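Local coordinates for protein fructokinase (Vibrio cholerae serotype O1, PDB 5EYN) that catalyses the ATP-dependent phosphorylation of D-fructose as a metal-binding sugar kinase of the PfkB (ribokinase-like) family, at residues R74-T79 with G307-L312; T189-V194 with A224-P229; H91-H96 with D122-L127; K238-A243 with D290-A295. All blocks are in the same frame, centred on the assembly; numbering follows the deposited sequence.

Contact 1. Residues R74-T79 with G307-L312; sequences RFMQQT and GAMTAL. With NA (sodium ion), chain F.
Met309 sends an extended side chain across to helix 71-82, where its last two atoms meet two side chains one helical turn apart. Its CE methyl lies 4.0 Å from CE of Met76, while its sulfur SD is met by CG2 of Thr79 at 3.8 Å. The two methionines run at a slant to each other and touch at their methyl ends; Thr79 and Met309 instead point at one another, tip to tip. Beyond CG the Met309 chain is straight (chi2 -178°), which carries CE far enough to span the gap, whereas Met76 is bent at both chi2 and chi3. Thr79 OG1 gives a hydrogen bond of 2.9 Å to Phe75 O and sits over the centre of the Phe75 ring, with the methyl CG2 turned toward Met309. Pro43 of strand 38-44 touches both methionines and Thr79, and Met309 also packs on Asn49, a residue that binds fructose. At the start of segment 307-312, Gly307 O binds a sodium ion at 2.1 Å, with Ala302 O and Gln305 O as further ligands. With no hydrogen bond between the segments, this buried join rests on dispersion between methyl groups and sulfur, beside the sugar pocket.

Contact 2. Residues T189-V194 with A224-P229; sequences TVMRAV and ADFQIP
Phe226 reaches from its loop to the last turn of helix 186-194, and its ring carries much of the contact. From CB, which points at the helix, CG is set anti to the carbonyl carbon (chi1 -71°), directing the ring to the gap between Met191 and Val194. CD1 is the first ring atom to touch, at 3.9 Å from Val194 CG1, an approach oblique to the ring. One atom further, CE1 has the backbone oxygen of Met191 at its edge, in the ring plane and 3.7 Å away. At the tip, CZ meets the Met191 methyl CE at 3.8 Å; the Met191 chain is bent at chi2 and chi3, and the two side chains cross at about a right angle. The loop leads from helix 216-222 into strand 230-234 of the central sheet of this ribokinase-like fold, and helix 186-194 leads into strand 199-203, so the contact ties together the two connections that enter adjacent parallel strands. Ile228, just before strand 230-234, adds its CD1 methyl 3.6 Å from the same Val194 CG1, so that one valine branch serves both loop residues. Val194 also rests on Phe171 of strand 168-172, while Met191 packs on Leu210 of helix 204-211.

Contact 3. Residues H91-H96 with D122-L127; sequences HFDPVH and DQFLQL
Phe124 and His96 lay their rings face to face across this contact, Phe124 belonging to a segment whose first two residues finish a 3-10 turn. Asp122 and Gln123 stand back from the partner segment and bond to each other: Gln123 NE2 donates to Asp122 OD1 at 3.0 Å, nearly in the plane of the amide. Next comes Phe124, whose CB lies 3.8 Å from OD1 of Asp93. Its ring forms an offset stack with His96, the planes only 5° apart and the centroids 3.6 Å from each other. Phe124 CE1 sits over the middle of the imidazole, while His96 NE2 lies toward the rim of the phenyl ring, 3.2 Å from CZ; Val95 CG1 covers the other imidazole face. Leu125 then turns its CB away and packs on helix 151-165. Asp93 lies at the edge of the imidazole, and its OD2 accepts from Val95 N and, at 2.9 Å, from His96 N, which probably helps to place His96, while its OD1 forms a salt bridge with Arg66. The two backbone bonds to one carboxylate oxygen make an Asx turn with the wider Asx motif, where the chain runs on from strand 86-93, outermost in the central sheet within this chain.

Contact 4. Residues K238-A243 with D290-A295; sequences KGALVA and DAVKWA. With ADP (adenosine-5'-diphosphate), chain E.
Val242 and Val292 meet tip to tip where strand 240-244 faces helix 285-302, and this is the close part of the contact. The Val242 branch CG2 lies 3.7 Å from Val292 CG2 and 3.8 Å from Val292 CG1, so it rests against both methyls of the helix residue. Both valines hold CG1 anti to the backbone N (chi1 -179° in Val242 and 175° in Val292), which turns the two CG2 atoms to each other. Ala240, two residues back on the same face of the strand, offers only CB and makes the looser approach, 4.1 Å from Val292 CG1. Its other neighbours include Phe268 of helix 264-278 and Val232 of strand 230-234. The arrangement is helix-on-sheet packing at the antiparallel end of the central sheet of the ribokinase-like fold, where strand 240-244 runs between 230-234 and 247-251, and Val251 of the last strand touches both valines. The more open side holds Leu241, partly exposed with its CB pointing from the helix, and Lys293, which extends an exposed chain. Gly239, by contrast, is buried at the nucleotide end of its segment: it takes positive phi before the strand and gives its carbonyl O to the ribose hydroxyl O3' of ADP, a hydrogen bond of 2.8 Å. The nucleotide is bound further by Asn296 OD1, Val256 O and His108 NE2.

From the N terminus, helix 71-82 opens contact 1, which closes only at 307-312 after more than 220 residues and so encloses the other three. Strand 86-93 follows that helix directly, and Phe92 packs on Arg74 and Gln77, joining contact 3 to contact 1. Contact 3 closes at 122-127, before 189-194 opens contact 2; that closes at 224-229, and contact 4 then runs from 238-243 to 290-295. These three lie in series, without crossing. Contacts 3 and 4 lie toward opposite ends of the central sheet, their centres about 35 Å apart, whereas contact 2 joins helix 186-194 to the loop entering strand 230-234. Contact 1 brings the loop between helices 285-302 and 315-322 to the N-terminal part of the fold.

Contact 1. Residues R74-T79 with G307-L312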
loop_
_atom_site.group_PDB
_atom_site.type_symbol
_atom_site.label_atom_id
_atom_site.label_comp_id
_atom_site.label_asym_id
_atom_site.label_seq_id
_atom_site.Cartn_x
_atom_site.Cartn_y
_atom_site.Cartn_z
ATOM N N ARG A 74 7.316 6.566 9.298
ATOM C CA ARG A 74 8.541 7.206 9.753
ATOM C C ARG A 74 9.014 8.219 8.716
ATOM O O ARG A 74 9.555 9.262 9.072
ATOM C CB ARG A 74 9.618 6.172 10.046
ATOM C CG ARG A 74 9.318 5.383 11.302
ATOM C CD ARG A 74 10.470 4.489 11.698
ATOM N NE ARG A 74 10.513 3.280 10.886
ATOM C CZ ARG A 74 9.776 2.194 11.113
ATOM N NH1 ARG A 74 8.926 2.154 12.134
ATOM N NH2 ARG A 74 9.884 1.143 10.315
ATOM N N PHE A 75 8.802 7.920 7.438
ATOM C CA PHE A 75 9.141 8.854 6.370
ATOM C C PHE A 75 8.296 10.119 6.485
ATOM O O PHE A 75 8.790 11.216 6.268
ATOM C CB PHE A 75 8.927 8.177 5.023
ATOM C CG PHE A 75 9.066 9.086 3.835
ATOM C CD1 PHE A 75 10.298 9.597 3.464
ATOM C CD2 PHE A 75 7.961 9.403 3.071
ATOM C CE1 PHE A 75 10.410 10.408 2.354
ATOM C CE2 PHE A 75 8.076 10.203 1.952
ATOM C CZ PHE A 75 9.303 10.710 1.602
ATOM N N MET A 76 7.026 9.978 6.843
ATOM C CA MET A 76 6.182 11.161 7.005
ATOM C C MET A 76 6.569 11.972 8.247
ATOM O O MET A 76 6.575 13.206 8.213
ATOM C CB MET A 76 4.685 10.815 7.000
ATOM C CG MET A 76 4.221 10.309 5.628
ATOM S SD MET A 76 4.694 11.385 4.255
ATOM C CE MET A 76 3.832 12.868 4.654
ATOM N N GLN A 77 6.913 11.288 9.337
ATOM C CA GLN A 77 7.455 11.991 10.499
ATOM C C GLN A 77 8.706 12.768 10.113
ATOM O O GLN A 77 8.866 13.936 10.491
ATOM C CB GLN A 77 7.793 11.009 11.617
ATOM C CG GLN A 77 8.398 11.652 12.854
ATOM C CD GLN A 77 8.858 10.624 13.876
ATOM O OE1 GLN A 77 9.467 9.609 13.527
ATOM N NE2 GLN A 77 8.554 10.876 15.146
ATOM N N GLN A 78 9.603 12.116 9.384
ATOM C CA GLN A 78 10.851 12.759 8.966
ATOM C C GLN A 78 10.563 13.976 8.091
ATOM O O GLN A 78 11.213 15.018 8.206
ATOM C CB GLN A 78 11.734 11.776 8.184
ATOM C CG GLN A 78 13.117 12.330 7.852
ATOM C CD GLN A 78 13.893 12.659 9.104
ATOM O OE1 GLN A 78 14.114 11.794 9.953
ATOM N NE2 GLN A 78 14.296 13.914 9.242
ATOM N N THR A 79 9.595 13.831 7.197
ATOM C CA THR A 79 9.240 14.905 6.292
ATOM C C THR A 79 8.731 16.114 7.077
ATOM O O THR A 79 9.176 17.242 6.865
ATOM C CB THR A 79 8.173 14.455 5.267
ATOM O OG1 THR A 79 8.699 13.419 4.423
ATOM C CG2 THR A 79 7.703 15.617 4.404
ATOM N N GLY A 307 4.614 15.615 -7.014
ATOM C CA GLY A 307 4.522 15.478 -5.566
ATOM C C GLY A 307 3.772 16.673 -5.026
ATOM O O GLY A 307 3.978 17.802 -5.450
ATOM N N ALA A 308 2.866 16.433 -4.085
ATOM C CA ALA A 308 2.075 17.511 -3.499
ATOM C C ALA A 308 2.932 18.562 -2.814
ATOM O O ALA A 308 2.585 19.731 -2.817
ATOM C CB ALA A 308 1.074 16.946 -2.508
ATOM N N MET A 309 4.031 18.141 -2.206
ATOM C CA MET A 309 4.795 19.059 -1.380
ATOM C C MET A 309 5.987 19.674 -2.094
ATOM O O MET A 309 6.562 20.645 -1.632
ATOM C CB MET A 309 5.336 18.356 -0.144
ATOM C CG MET A 309 4.275 17.857 0.783
ATOM S SD MET A 309 5.016 17.086 2.225
ATOM C CE MET A 309 3.547 16.604 3.132
ATOM N N THR A 310 6.390 19.079 -3.210
ATOM C CA THR A 310 7.714 19.368 -3.764
ATOM C C THR A 310 7.916 20.843 -4.070
ATOM O O THR A 310 8.968 21.404 -3.745
ATOM C CB THR A 310 7.923 18.536 -5.012
ATOM O OG1 THR A 310 7.604 17.170 -4.700
ATOM C CG2 THR A 310 9.363 18.636 -5.464
ATOM N N ALA A 311 6.927 21.461 -4.704
ATOM C CA ALA A 311 7.055 22.837 -5.169
ATOM C C ALA A 311 6.263 23.833 -4.332
ATOM O O ALA A 311 6.027 24.960 -4.747
ATOM C CB ALA A 311 6.661 22.919 -6.649
ATOM N N LEU A 312 5.847 23.422 -3.137
ATOM C CA LEU A 312 5.215 24.371 -2.222
ATOM C C LEU A 312 6.188 25.533 -2.001
ATOM O O LEU A 312 7.319 25.320 -1.566
ATOM C CB LEU A 312 4.851 23.694 -0.904
ATOM C CG LEU A 312 3.755 22.637 -1.007
ATOM C CD1 LEU A 312 3.603 21.919 0.319
ATOM C CD2 LEU A 312 2.449 23.296 -1.408
HETATM NA NA NA F . 3.723 19.356 -6.834
HETATM O O HOH W 1 4.175 20.855 -5.069
HETATM O O HOH W 2 1.951 18.789 -7.533
#

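Contact 2. Residues T189-V194 with A224-P229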
loop_
_atom_site.group_PDB
_atom_site.type_symbol
_atom_site.label_atom_id
_atom_site.label_comp_id
_atom_site.label_asym_id
_atom_site.label_seq_id
_atom_site.Cartn_x
_atom_site.Cartn_y
_atom_site.Cartn_z
ATOM N N THR A 189 -22.298 13.639 6.579
ATOM C CA THR A 189 -21.204 13.827 7.530
ATOM C C THR A 189 -20.363 15.048 7.145
ATOM O O THR A 189 -20.021 15.886 7.978
ATOM C CB THR A 189 -20.320 12.578 7.591
ATOM O OG1 THR A 189 -21.102 11.448 7.990
ATOM C CG2 THR A 189 -19.192 12.753 8.567
ATOM N N VAL A 190 -20.064 15.172 5.863
ATOM C CA VAL A 190 -19.309 16.318 5.377
ATOM C C VAL A 190 -20.101 17.604 5.605
ATOM O O VAL A 190 -19.537 18.603 6.063
ATOM C CB VAL A 190 -18.953 16.128 3.889
ATOM C CG1 VAL A 190 -18.462 17.427 3.275
ATOM C CG2 VAL A 190 -17.918 15.014 3.743
ATOM N N MET A 191 -21.406 17.595 5.339
ATOM C CA MET A 191 -22.162 18.824 5.521
ATOM C C MET A 191 -22.281 19.209 6.991
ATOM O O MET A 191 -22.377 20.392 7.306
ATOM C CB MET A 191 -23.529 18.735 4.848
ATOM C CG MET A 191 -23.417 18.660 3.331
ATOM S SD MET A 191 -22.382 19.934 2.577
ATOM C CE MET A 191 -23.426 21.363 2.780
ATOM N N ARG A 192 -22.254 18.232 7.896
ATOM C CA ARG A 192 -22.199 18.538 9.323
ATOM C C ARG A 192 -20.939 19.341 9.645
ATOM O O ARG A 192 -21.000 20.312 10.399
ATOM C CB ARG A 192 -22.243 17.248 10.147
ATOM C CG ARG A 192 -22.228 17.457 11.656
ATOM C CD ARG A 192 -22.148 16.123 12.393
ATOM N NE ARG A 192 -21.735 16.315 13.772
ATOM C CZ ARG A 192 -21.290 15.361 14.577
ATOM N NH1 ARG A 192 -21.202 14.115 14.154
ATOM N NH2 ARG A 192 -20.941 15.669 15.821
ATOM N N ALA A 193 -19.801 18.955 9.074
ATOM C CA ALA A 193 -18.565 19.692 9.283
ATOM C C ALA A 193 -18.620 21.068 8.619
ATOM O O ALA A 193 -18.122 22.043 9.175
ATOM C CB ALA A 193 -17.382 18.901 8.763
ATOM N N VAL A 194 -19.194 21.157 7.426
ATOM C CA VAL A 194 -19.352 22.453 6.775
ATOM C C VAL A 194 -20.074 23.440 7.712
ATOM O O VAL A 194 -19.728 24.621 7.778
ATOM C CB VAL A 194 -20.117 22.314 5.442
ATOM C CG1 VAL A 194 -20.528 23.668 4.893
ATOM C CG2 VAL A 194 -19.256 21.569 4.422
ATOM N N ALA A 224 -26.392 28.813 1.822
ATOM C CA ALA A 224 -26.544 30.153 2.396
ATOM C C ALA A 224 -26.950 30.119 3.868
ATOM O O ALA A 224 -26.456 30.909 4.677
ATOM C CB ALA A 224 -27.553 30.957 1.600
ATOM N N ASP A 225 -27.858 29.220 4.225
ATOM C CA ASP A 225 -28.378 29.218 5.586
ATOM C C ASP A 225 -27.366 28.726 6.614
ATOM O O ASP A 225 -27.626 28.763 7.814
ATOM C CB ASP A 225 -29.673 28.413 5.655
ATOM C CG ASP A 225 -30.796 29.084 4.907
ATOM O OD1 ASP A 225 -30.895 30.328 4.997
ATOM O OD2 ASP A 225 -31.566 28.380 4.220
ATOM N N PHE A 226 -26.207 28.283 6.141
ATOM C CA PHE A 226 -25.111 27.902 7.025
ATOM C C PHE A 226 -24.421 29.151 7.590
ATOM O O PHE A 226 -23.732 29.079 8.607
ATOM C CB PHE A 226 -24.109 27.023 6.270
ATOM C CG PHE A 226 -24.619 25.635 5.953
ATOM C CD1 PHE A 226 -23.994 24.522 6.481
ATOM C CD2 PHE A 226 -25.718 25.441 5.122
ATOM C CE1 PHE A 226 -24.452 23.244 6.200
ATOM C CE2 PHE A 226 -26.179 24.159 4.836
ATOM C CZ PHE A 226 -25.541 23.061 5.375
ATOM N N GLN A 227 -24.629 30.300 6.951
ATOM C CA GLN A 227 -23.992 31.555 7.366
ATOM C C GLN A 227 -22.493 31.321 7.608
ATOM O O GLN A 227 -21.942 31.724 8.630
ATOM C CB GLN A 227 -24.680 32.174 8.604
ATOM C CG GLN A 227 -26.092 32.768 8.355
ATOM C CD GLN A 227 -26.098 34.191 7.763
ATOM O OE1 GLN A 227 -25.071 34.888 7.727
ATOM N NE2 GLN A 227 -27.273 34.623 7.295
ATOM N N ILE A 228 -21.849 30.655 6.652
ATOM C CA ILE A 228 -20.413 30.417 6.705
ATOM C C ILE A 228 -19.698 31.741 6.459
ATOM O O ILE A 228 -19.961 32.413 5.474
ATOM C CB ILE A 228 -19.960 29.399 5.630
ATOM C CG1 ILE A 228 -20.731 28.080 5.749
ATOM C CG2 ILE A 228 -18.490 29.112 5.745
ATOM C CD1 ILE A 228 -20.660 27.259 4.497
ATOM N N PRO A 229 -18.802 32.134 7.367
ATOM C CA PRO A 229 -18.150 33.439 7.242
ATOM C C PRO A 229 -17.354 33.600 5.945
ATOM O O PRO A 229 -17.423 34.657 5.322
ATOM C CB PRO A 229 -17.237 33.485 8.468
ATOM C CG PRO A 229 -17.917 32.621 9.460
ATOM C CD PRO A 229 -18.502 31.499 8.659
#

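Contact 3. Residues H91-H96 with D122-L127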
loop_
_atom_site.group_PDB
_atom_site.type_symbol
_atom_site.label_atom_id
_atom_site.label_comp_id
_atom_site.label_asym_id
_atom_site.label_seq_id
_atom_site.Cartn_x
_atom_site.Cartn_y
_atom_site.Cartn_z
ATOM N N HIS A 91 1.458 10.518 16.142
ATOM C CA HIS A 91 1.679 9.269 16.841
ATOM C C HIS A 91 1.701 8.117 15.884
ATOM O O HIS A 91 1.118 8.177 14.808
ATOM C CB HIS A 91 0.551 9.016 17.828
ATOM C CG HIS A 91 0.335 10.133 18.790
ATOM N ND1 HIS A 91 1.227 10.430 19.798
ATOM C CD2 HIS A 91 -0.664 11.038 18.891
ATOM C CE1 HIS A 91 0.781 11.467 20.485
ATOM N NE2 HIS A 91 -0.368 11.851 19.958
ATOM N N PHE A 92 2.334 7.040 16.318
ATOM C CA PHE A 92 2.329 5.809 15.562
ATOM C C PHE A 92 1.279 4.889 16.143
ATOM O O PHE A 92 1.323 4.553 17.332
ATOM C CB PHE A 92 3.727 5.194 15.603
ATOM C CG PHE A 92 4.763 6.081 14.991
ATOM C CD1 PHE A 92 5.072 5.967 13.648
ATOM C CD2 PHE A 92 5.379 7.069 15.736
ATOM C CE1 PHE A 92 6.001 6.795 13.066
ATOM C CE2 PHE A 92 6.321 7.907 15.157
ATOM C CZ PHE A 92 6.628 7.771 13.820
ATOM N N ASP A 93 0.302 4.525 15.324
ATOM C CA ASP A 93 -0.674 3.524 15.736
ATOM C C ASP A 93 0.027 2.185 15.885
ATOM O O ASP A 93 0.900 1.843 15.076
ATOM C CB ASP A 93 -1.792 3.394 14.707
ATOM C CG ASP A 93 -2.933 2.541 15.206
ATOM O OD1 ASP A 93 -3.805 3.085 15.909
ATOM O OD2 ASP A 93 -2.955 1.327 14.911
ATOM N N PRO A 94 -0.351 1.417 16.913
ATOM C CA PRO A 94 0.336 0.143 17.148
ATOM C C PRO A 94 0.055 -0.944 16.105
ATOM O O PRO A 94 0.856 -1.863 15.968
ATOM C CB PRO A 94 -0.185 -0.285 18.529
ATOM C CG PRO A 94 -1.445 0.472 18.727
ATOM C CD PRO A 94 -1.281 1.760 18.007
ATOM N N VAL A 95 -1.044 -0.830 15.374
ATOM C CA VAL A 95 -1.519 -1.938 14.549
ATOM C C VAL A 95 -1.655 -1.588 13.066
ATOM O O VAL A 95 -1.297 -2.371 12.196
ATOM C CB VAL A 95 -2.890 -2.441 15.085
ATOM C CG1 VAL A 95 -3.572 -3.372 14.081
ATOM C CG2 VAL A 95 -2.715 -3.121 16.438
ATOM N N HIS A 96 -2.187 -0.416 12.779
ATOM C CA HIS A 96 -2.592 -0.088 11.424
ATOM C C HIS A 96 -1.497 0.613 10.632
ATOM O O HIS A 96 -0.653 1.289 11.187
ATOM C CB HIS A 96 -3.867 0.746 11.488
ATOM C CG HIS A 96 -4.977 0.043 12.193
ATOM N ND1 HIS A 96 -5.726 -0.935 11.581
ATOM C CD2 HIS A 96 -5.440 0.142 13.461
ATOM C CE1 HIS A 96 -6.610 -1.407 12.443
ATOM N NE2 HIS A 96 -6.464 -0.762 13.587
ATOM N N ASP A 122 -4.568 6.698 10.394
ATOM C CA ASP A 122 -5.214 7.966 10.711
ATOM C C ASP A 122 -6.692 7.798 11.025
ATOM O O ASP A 122 -7.259 8.621 11.731
ATOM C CB ASP A 122 -5.022 8.953 9.541
ATOM C CG ASP A 122 -5.391 8.344 8.219
ATOM O OD1 ASP A 122 -6.504 8.607 7.725
ATOM O OD2 ASP A 122 -4.569 7.569 7.677
ATOM N N GLN A 123 -7.304 6.738 10.511
ATOM C CA GLN A 123 -8.711 6.469 10.778
ATOM C C GLN A 123 -8.978 6.056 12.224
ATOM O O GLN A 123 -10.133 5.995 12.663
ATOM C CB GLN A 123 -9.242 5.401 9.811
ATOM C CG GLN A 123 -9.206 5.847 8.363
ATOM C CD GLN A 123 -10.090 7.043 8.126
ATOM O OE1 GLN A 123 -11.301 6.917 8.105
ATOM N NE2 GLN A 123 -9.490 8.219 7.948
ATOM N N PHE A 124 -7.903 5.831 12.971
ATOM C CA PHE A 124 -7.995 5.405 14.361
ATOM C C PHE A 124 -7.616 6.491 15.363
ATOM O O PHE A 124 -7.367 6.207 16.530
ATOM C CB PHE A 124 -7.186 4.124 14.545
ATOM C CG PHE A 124 -7.750 2.993 13.751
ATOM C CD1 PHE A 124 -7.340 2.759 12.452
ATOM C CD2 PHE A 124 -8.757 2.202 14.281
ATOM C CE1 PHE A 124 -7.894 1.748 11.715
ATOM C CE2 PHE A 124 -9.312 1.193 13.548
ATOM C CZ PHE A 124 -8.879 0.953 12.266
ATOM N N LEU A 125 -7.622 7.735 14.903
ATOM C CA LEU A 125 -7.482 8.887 15.786
ATOM C C LEU A 125 -8.435 8.763 16.977
ATOM O O LEU A 125 -9.639 8.573 16.800
ATOM C CB LEU A 125 -7.768 10.179 15.022
ATOM C CG LEU A 125 -7.516 11.462 15.804
ATOM C CD1 LEU A 125 -6.041 11.787 15.807
ATOM C CD2 LEU A 125 -8.304 12.616 15.220
ATOM N N GLN A 126 -7.889 8.902 18.180
ATOM C CA GLN A 126 -8.663 8.826 19.418
ATOM C C GLN A 126 -8.828 10.201 20.059
ATOM O O GLN A 126 -8.090 11.142 19.758
ATOM C CB GLN A 126 -7.969 7.908 20.423
ATOM C CG GLN A 126 -7.794 6.485 19.929
ATOM C CD GLN A 126 -7.069 5.603 20.922
ATOM O OE1 GLN A 126 -6.727 6.035 22.022
ATOM N NE2 GLN A 126 -6.819 4.364 20.532
ATOM N N LEU A 127 -9.772 10.307 20.984
ATOM C CA LEU A 127 -9.987 11.564 21.685
ATOM C C LEU A 127 -8.726 12.018 22.407
ATOM O O LEU A 127 -8.425 13.211 22.458
ATOM C CB LEU A 127 -11.137 11.444 22.669
ATOM C CG LEU A 127 -12.512 11.305 22.032
ATOM C CD1 LEU A 127 -13.535 10.975 23.109
ATOM C CD2 LEU A 127 -12.881 12.586 21.295
#

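Contact 4. Residues K238-A243 with D290-A295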
loop_
_atom_site.group_PDB
_atom_site.type_symbol
_atom_site.label_atom_id
_atom_site.label_comp_id
_atom_site.label_asym_id
_atom_site.label_seq_id
_atom_site.Cartn_x
_atom_site.Cartn_y
_atom_site.Cartn_z
ATOM N N LYS A 238 -8.749 29.439 -13.431
ATOM C CA LYS A 238 -9.533 30.668 -13.321
ATOM C C LYS A 238 -9.496 31.296 -11.923
ATOM O O LYS A 238 -10.088 32.347 -11.702
ATOM C CB LYS A 238 -10.983 30.406 -13.745
ATOM C CG LYS A 238 -11.156 30.068 -15.221
ATOM C CD LYS A 238 -10.632 31.191 -16.092
ATOM C CE LYS A 238 -10.885 30.948 -17.567
ATOM N NZ LYS A 238 -10.324 32.057 -18.393
ATOM N N GLY A 239 -8.811 30.650 -10.986
ATOM C CA GLY A 239 -8.576 31.227 -9.678
ATOM C C GLY A 239 -9.542 30.709 -8.634
ATOM O O GLY A 239 -9.626 29.505 -8.384
ATOM N N ALA A 240 -10.265 31.631 -8.007
ATOM C CA ALA A 240 -11.174 31.269 -6.934
ATOM C C ALA A 240 -12.289 32.286 -6.794
ATOM O O ALA A 240 -12.081 33.486 -6.970
ATOM C CB ALA A 240 -10.424 31.157 -5.636
ATOM N N LEU A 241 -13.482 31.788 -6.497
ATOM C CA LEU A 241 -14.608 32.622 -6.134
ATOM C C LEU A 241 -14.613 32.754 -4.625
ATOM O O LEU A 241 -14.565 31.767 -3.902
ATOM C CB LEU A 241 -15.911 32.012 -6.641
ATOM C CG LEU A 241 -17.154 32.882 -6.400
ATOM C CD1 LEU A 241 -18.285 32.485 -7.320
ATOM C CD2 LEU A 241 -17.644 32.785 -4.975
ATOM N N VAL A 242 -14.678 33.989 -4.154
ATOM C CA VAL A 242 -14.639 34.289 -2.731
ATOM C C VAL A 242 -16.014 34.792 -2.317
ATOM O O VAL A 242 -16.505 35.773 -2.861
ATOM C CB VAL A 242 -13.579 35.361 -2.436
ATOM C CG1 VAL A 242 -13.516 35.653 -0.953
ATOM C CG2 VAL A 242 -12.211 34.931 -2.964
ATOM N N ALA A 243 -16.648 34.074 -1.398
ATOM C CA ALA A 243 -17.999 34.403 -0.966
ATOM C C ALA A 243 -18.009 34.692 0.529
ATOM O O ALA A 243 -17.682 33.832 1.353
ATOM C CB ALA A 243 -18.967 33.271 -1.290
ATOM N N ASP A 290 -6.441 39.445 -0.125
ATOM C CA ASP A 290 -4.993 39.262 -0.220
ATOM C C ASP A 290 -4.594 37.808 0.075
ATOM O O ASP A 290 -3.713 37.248 -0.587
ATOM C CB ASP A 290 -4.288 40.216 0.753
ATOM C CG ASP A 290 -2.802 39.959 0.844
ATOM O OD1 ASP A 290 -2.066 40.498 0.003
ATOM O OD2 ASP A 290 -2.363 39.222 1.746
ATOM N N ALA A 291 -5.235 37.191 1.061
ATOM C CA ALA A 291 -4.927 35.798 1.392
ATOM C C ALA A 291 -5.250 34.877 0.227
ATOM O O ALA A 291 -4.511 33.929 -0.032
ATOM C CB ALA A 291 -5.676 35.352 2.639
ATOM N N VAL A 292 -6.322 35.183 -0.497
ATOM C CA VAL A 292 -6.708 34.401 -1.672
ATOM C C VAL A 292 -5.738 34.645 -2.832
ATOM O O VAL A 292 -5.451 33.734 -3.603
ATOM C CB VAL A 292 -8.164 34.683 -2.087
ATOM C CG1 VAL A 292 -8.538 33.977 -3.379
ATOM C CG2 VAL A 292 -9.103 34.226 -0.988
ATOM N N LYS A 293 -5.206 35.851 -2.946
ATOM C CA LYS A 293 -4.184 36.101 -3.949
ATOM C C LYS A 293 -2.961 35.223 -3.681
ATOM O O LYS A 293 -2.405 34.616 -4.596
ATOM C CB LYS A 293 -3.804 37.585 -3.933
ATOM C CG LYS A 293 -2.669 37.977 -4.853
ATOM C CD LYS A 293 -2.407 39.498 -4.806
ATOM C CE LYS A 293 -1.332 39.918 -5.809
ATOM N NZ LYS A 293 -1.125 41.390 -5.804
ATOM N N TRP A 294 -2.537 35.154 -2.426
ATOM C CA TRP A 294 -1.459 34.248 -2.046
ATOM C C TRP A 294 -1.838 32.805 -2.349
ATOM O O TRP A 294 -1.030 32.039 -2.875
ATOM C CB TRP A 294 -1.139 34.379 -0.556
ATOM C CG TRP A 294 -0.246 35.543 -0.202
ATOM C CD1 TRP A 294 -0.406 36.857 -0.566
ATOM C CD2 TRP A 294 0.948 35.491 0.584
ATOM N NE1 TRP A 294 0.618 37.618 -0.051
ATOM C CE2 TRP A 294 1.462 36.803 0.657
ATOM C CE3 TRP A 294 1.627 34.465 1.243
ATOM C CZ2 TRP A 294 2.624 37.107 1.356
ATOM C CZ3 TRP A 294 2.784 34.762 1.926
ATOM C CH2 TRP A 294 3.269 36.075 1.983
ATOM N N ALA A 295 -3.056 32.416 -1.973
ATOM C CA ALA A 295 -3.537 31.062 -2.200
ATOM C C ALA A 295 -3.437 30.663 -3.673
ATOM O O ALA A 295 -2.965 29.574 -4.013
ATOM C CB ALA A 295 -4.980 30.943 -1.719
HETATM P PB ADP E . -5.874 20.114 -6.464
HETATM O O1B ADP E . -4.846 19.928 -5.379
HETATM O O2B ADP E . -7.174 19.442 -6.083
HETATM O O3B ADP E . -5.341 19.506 -7.737
HETATM P PA ADP E . -6.831 22.274 -7.939
HETATM O O1A ADP E . -6.108 21.617 -9.102
HETATM O O2A ADP E . -8.253 21.760 -7.951
HETATM O O3A ADP E . -6.113 21.675 -6.667
HETATM O "O5'" ADP E . -6.887 23.871 -8.060
HETATM C "C5'" ADP E . -6.797 24.682 -6.942
HETATM C "C4'" ADP E . -6.088 26.001 -7.145
HETATM O "O4'" ADP E . -4.820 25.785 -7.722
HETATM C "C3'" ADP E . -6.790 26.997 -7.997
HETATM O "O3'" ADP E . -7.727 27.725 -7.261
HETATM C "C2'" ADP E . -5.668 27.846 -8.440
HETATM O "O2'" ADP E . -5.239 28.726 -7.471
HETATM C "C1'" ADP E . -4.605 26.838 -8.621
HETATM N N9 ADP E . -4.528 26.288 -9.944
HETATM C C8 ADP E . -4.935 25.075 -10.362
HETATM N N7 ADP E . -4.666 24.922 -11.649
HETATM C C5 ADP E . -4.076 26.030 -12.099
HETATM C C6 ADP E . -3.567 26.453 -13.316
HETATM N N6 ADP E . -3.632 25.618 -14.474
HETATM N N1 ADP E . -3.024 27.663 -13.408
HETATM C C2 ADP E . -2.930 28.499 -12.358
HETATM N N3 ADP E . -3.414 28.126 -11.150
HETATM C C4 ADP E . -3.977 26.918 -11.013
#